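Putative isochorismatase (Streptomyces avermitilis, PDB 3KL2) is a putative isochorismatase, probably a hydrolase of the cysteine hydrolase superfamily, whose substrate is not established. Local coordinates at residues Phe37-Gly42 and Ala114-Leu119; Gly46-Val51 and Gly158-Cys163. One frame throughout, in Å; residues are numbered along the deposited sequence.

Contact 1: Phe37-Gly42 and Ala114-Leu119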
# COMPACT_ATOMS: atom_id res chain seq x y z
N PHE A 37 27.86 -1.79 -4.65
CA PHE A 37 27.97 -3.08 -3.95
C PHE A 37 28.87 -4.07 -4.67
O PHE A 37 29.70 -4.74 -4.05
CB PHE A 37 26.57 -3.76 -3.87
CG PHE A 37 25.69 -3.27 -2.77
CD1 PHE A 37 26.14 -3.18 -1.46
CD2 PHE A 37 24.36 -3.02 -3.02
CE1 PHE A 37 25.27 -2.75 -0.41
CE2 PHE A 37 23.48 -2.60 -1.98
CZ PHE A 37 23.93 -2.47 -0.70
N THR A 38 28.71 -4.19 -5.99
CA THR A 38 29.30 -5.28 -6.77
C THR A 38 30.77 -5.14 -7.12
O THR A 38 31.42 -6.15 -7.38
CB THR A 38 28.60 -5.39 -8.13
OG1 THR A 38 28.66 -4.10 -8.74
CG2 THR A 38 27.15 -5.84 -7.98
N SER A 39 31.30 -3.92 -7.14
CA SER A 39 32.57 -3.67 -7.84
C SER A 39 33.59 -2.93 -6.98
O SER A 39 33.23 -2.09 -6.16
CB SER A 39 32.30 -2.83 -9.09
OG SER A 39 31.13 -3.26 -9.78
N ASP A 40 34.87 -3.23 -7.22
CA ASP A 40 35.99 -2.62 -6.50
C ASP A 40 35.89 -1.10 -6.54
O ASP A 40 35.74 -0.53 -7.61
CB ASP A 40 37.35 -3.07 -7.09
CG ASP A 40 37.82 -4.46 -6.57
OD1 ASP A 40 37.25 -4.99 -5.58
OD2 ASP A 40 38.78 -5.04 -7.15
N GLY A 41 35.95 -0.47 -5.36
CA GLY A 41 35.91 0.99 -5.23
C GLY A 41 34.51 1.50 -4.93
O GLY A 41 34.34 2.66 -4.54
N GLY A 42 33.51 0.64 -5.13
CA GLY A 42 32.16 0.93 -4.71
C GLY A 42 32.18 1.12 -3.21
O GLY A 42 32.90 0.42 -2.51
N ALA A 114 25.28 3.19 -10.96
CA ALA A 114 25.01 2.41 -12.16
C ALA A 114 24.93 0.93 -11.90
O ALA A 114 25.67 0.36 -11.06
CB ALA A 114 26.07 2.64 -13.22
N ILE A 115 24.07 0.29 -12.69
CA ILE A 115 23.97 -1.13 -12.68
C ILE A 115 25.27 -1.68 -13.20
O ILE A 115 25.93 -1.06 -14.03
CB ILE A 115 22.81 -1.64 -13.53
CG1 ILE A 115 21.49 -1.24 -12.85
CG2 ILE A 115 22.91 -3.15 -13.65
CD1 ILE A 115 20.25 -1.45 -13.70
N VAL A 116 25.66 -2.84 -12.68
CA VAL A 116 26.94 -3.44 -13.01
C VAL A 116 26.96 -3.90 -14.49
O VAL A 116 25.96 -4.42 -15.00
CB VAL A 116 27.27 -4.58 -12.00
CG1 VAL A 116 26.26 -5.72 -12.12
CG2 VAL A 116 28.72 -5.09 -12.15
N ASP A 117 28.10 -3.71 -15.17
CA ASP A 117 28.17 -3.95 -16.62
C ASP A 117 27.73 -5.36 -17.00
O ASP A 117 26.99 -5.56 -17.96
CB ASP A 117 29.58 -3.68 -17.15
CG ASP A 117 30.01 -2.24 -16.97
OD1 ASP A 117 29.13 -1.33 -17.02
OD2 ASP A 117 31.23 -2.01 -16.77
N GLU A 118 28.16 -6.32 -16.19
CA GLU A 118 27.85 -7.73 -16.38
C GLU A 118 26.32 -7.98 -16.46
O GLU A 118 25.87 -8.97 -17.01
CB GLU A 118 28.44 -8.52 -15.21
CG GLU A 118 29.99 -8.73 -15.24
CD GLU A 118 30.83 -7.42 -15.34
OE1 GLU A 118 30.43 -6.36 -14.76
OE2 GLU A 118 31.90 -7.46 -16.00
N LEU A 119 25.54 -7.08 -15.86
CA LEU A 119 24.10 -7.21 -15.82
C LEU A 119 23.44 -5.94 -16.37
O LEU A 119 22.36 -5.58 -15.95
CB LEU A 119 23.65 -7.49 -14.37
CG LEU A 119 23.97 -8.92 -13.93
CD1 LEU A 119 24.08 -9.11 -12.40
CD2 LEU A 119 22.92 -9.86 -14.53
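V116 lays its CB and one of its two methyls against the hydroxyl end of T38, and the same methyl reaches on to S39. Followed outward, V116 meets the other segment from its first side-chain atom: CB stands 3.6 Å from T38 OG1, and CG2 lies at the same distance from that oxygen. CG2 also comes within 3.8 Å of S39 OG, bridging the two hydroxyls. The torsion explains the choice of branch, for CG2 extends anti to the backbone N of V116 and is thereby carried over the hydroxyl pair. The side chains of T38 and V116 cross at a slant.

No hydrogen bond spans the two segments; the polar atoms are satisfied on the helix side. T38 OG1 and S39 OG are hydrogen-bonded to each other at 2.8 Å, and each has a further partner earlier in the chain, T38 OG1 with the carbonyl O of Q34 and S39 OG with the side chain of N35. With chi1 at 54°, T38 turns its hydroxyl back between its own N and carbonyl carbon. Threonine and serine suit the end of a short helix because their hydroxyls can bond back to residues at and just before its start, while a branched valine offers an apolar cover without needing a partner.

S39 is where the chain leaves helix 35-38, and it opens a type II turn closed by G42 N on S39 O at 2.9 Å, with glycine, G41, suiting the third position. Backbone bonds of A114 with N35 and of V116 with Y33 hold the loop to the chain just before 37-42. The arrangement sets the end of helix 35-38 and its type II turn against the loop between helix 96-103 and strand 126-127, in a parallel-sheet alpha/beta fold of the isochorismatase family.

Contact 2: Gly46-Val51 and Gly158-Cys163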
# COMPACT_ATOMS: atom_id res chain seq x y z
N GLY A 46 33.38 -3.27 -0.04
CA GLY A 46 34.24 -3.92 0.97
C GLY A 46 33.42 -4.78 1.93
O GLY A 46 33.79 -5.90 2.28
N ALA A 47 32.27 -4.25 2.31
CA ALA A 47 31.38 -4.92 3.28
C ALA A 47 30.68 -6.19 2.74
O ALA A 47 30.24 -7.00 3.53
CB ALA A 47 30.34 -3.90 3.82
N VAL A 48 30.61 -6.38 1.43
CA VAL A 48 29.88 -7.53 0.87
C VAL A 48 30.77 -8.47 0.07
O VAL A 48 30.29 -9.50 -0.45
CB VAL A 48 28.68 -7.09 -0.05
CG1 VAL A 48 27.58 -6.35 0.76
CG2 VAL A 48 29.17 -6.29 -1.26
N ALA A 49 32.04 -8.11 -0.02
CA ALA A 49 33.03 -8.82 -0.80
C ALA A 49 33.13 -10.27 -0.35
O ALA A 49 33.06 -11.18 -1.20
CB ALA A 49 34.41 -8.10 -0.71
N ASP A 50 33.29 -10.51 0.97
CA ASP A 50 33.52 -11.90 1.42
C ASP A 50 32.35 -12.78 0.98
O ASP A 50 32.56 -13.86 0.41
CB ASP A 50 33.77 -12.04 2.95
N VAL A 51 31.14 -12.28 1.18
CA VAL A 51 29.94 -13.08 0.90
C VAL A 51 29.68 -13.18 -0.60
O VAL A 51 29.28 -14.24 -1.09
CB VAL A 51 28.74 -12.57 1.70
CG1 VAL A 51 27.48 -13.39 1.39
CG2 VAL A 51 29.06 -12.66 3.23
N GLY A 158 19.88 -10.48 -5.28
CA GLY A 158 20.61 -9.24 -5.09
C GLY A 158 21.03 -8.98 -3.66
O GLY A 158 21.40 -9.90 -2.92
N PHE A 159 20.94 -7.71 -3.28
CA PHE A 159 21.53 -7.21 -2.05
C PHE A 159 20.47 -6.43 -1.29
O PHE A 159 19.51 -5.91 -1.91
CB PHE A 159 22.62 -6.20 -2.38
CG PHE A 159 23.78 -6.73 -3.18
CD1 PHE A 159 24.95 -7.12 -2.54
CD2 PHE A 159 23.73 -6.76 -4.56
CE1 PHE A 159 26.04 -7.54 -3.25
CE2 PHE A 159 24.80 -7.17 -5.28
CZ PHE A 159 25.98 -7.58 -4.63
N LEU A 160 20.54 -6.37 0.04
CA LEU A 160 21.27 -7.28 0.89
C LEU A 160 20.37 -8.40 1.34
O LEU A 160 19.22 -8.13 1.72
CB LEU A 160 21.75 -6.58 2.14
CG LEU A 160 22.78 -5.48 1.91
CD1 LEU A 160 22.78 -4.51 3.11
CD2 LEU A 160 24.13 -6.09 1.64
N THR A 161 20.92 -9.61 1.40
CA THR A 161 20.21 -10.79 1.89
C THR A 161 19.24 -10.53 3.04
O THR A 161 18.10 -10.94 2.95
CB THR A 161 21.17 -11.79 2.43
OG1 THR A 161 22.11 -12.14 1.41
CG2 THR A 161 20.42 -13.03 2.91
N ASN A 162 19.70 -9.90 4.13
CA ASN A 162 18.83 -9.71 5.30
C ASN A 162 18.18 -8.34 5.37
O ASN A 162 17.47 -8.06 6.33
CB ASN A 162 19.54 -10.03 6.64
CG ASN A 162 20.80 -9.21 6.83
OD1 ASN A 162 21.56 -9.00 5.89
ND2 ASN A 162 20.98 -8.71 8.03
N CYS A 163 18.39 -7.51 4.36
CA CYS A 163 17.84 -6.19 4.37
C CYS A 163 16.79 -6.06 3.26
O CYS A 163 15.69 -6.59 3.39
CB CYS A 163 18.95 -5.16 4.29
SG CYS A 163 18.37 -3.50 4.70
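Strand 153-159 of the isochorismatase-like alpha/beta fold, with the turn after it, meets helix 45-55 here through a single valine of the helix. V48 divides its two methyls between consecutive residues: CG1 lies 3.6 Å from L160 CD2, and CG2 lies 3.9 Å from F159 CE1. With chi1 at -65°, CG1 sits beside the backbone N and CG2 between N and the carbonyl carbon, which spreads the branches toward different partners. CG2 approaches the F159 ring obliquely, and V48 crosses both partner side chains at about a right angle. Two short methyl branches suit V48 to this double task, while the longer side chains of F159 and L160 span the gap from a backbone whose nearest CA atoms, those of V48 and L160, are 8.6 Å apart.

A cis peptide precedes L160, followed by a type I turn closed by C163 N on L160 O at 2.8 Å. C163 takes the N-cap position of helix 164-174. Cis peptide and turn thus lead into the helix that, as in other cysteine hydrolases of this family, probably carries the nucleophilic cysteine as its first residue, directly after C163.

Overall arrangement
Both contacts are buried and adjoin each other, their centres about 13 Å apart, and the segments alternate along the chain. F37 connects them: it belongs to the helix of contact 1, yet its ring stacks on that of F159 and its side chain touches V48 and L160. T38 is shared too, since its CG2 lies 3.8 Å from F159 CE2 while its hydroxyl serves contact 1. The chemistry differs with place. Contact 1, beside an exposed turn, sets a valine on hydroxyls bonded to each other and to Q34 and N35; contact 2, where strand 153-159 runs on, is wholly apolar between side chains and leads into a turn where N162 is hydrogen-bonded to R170 and D201 of the second subunit.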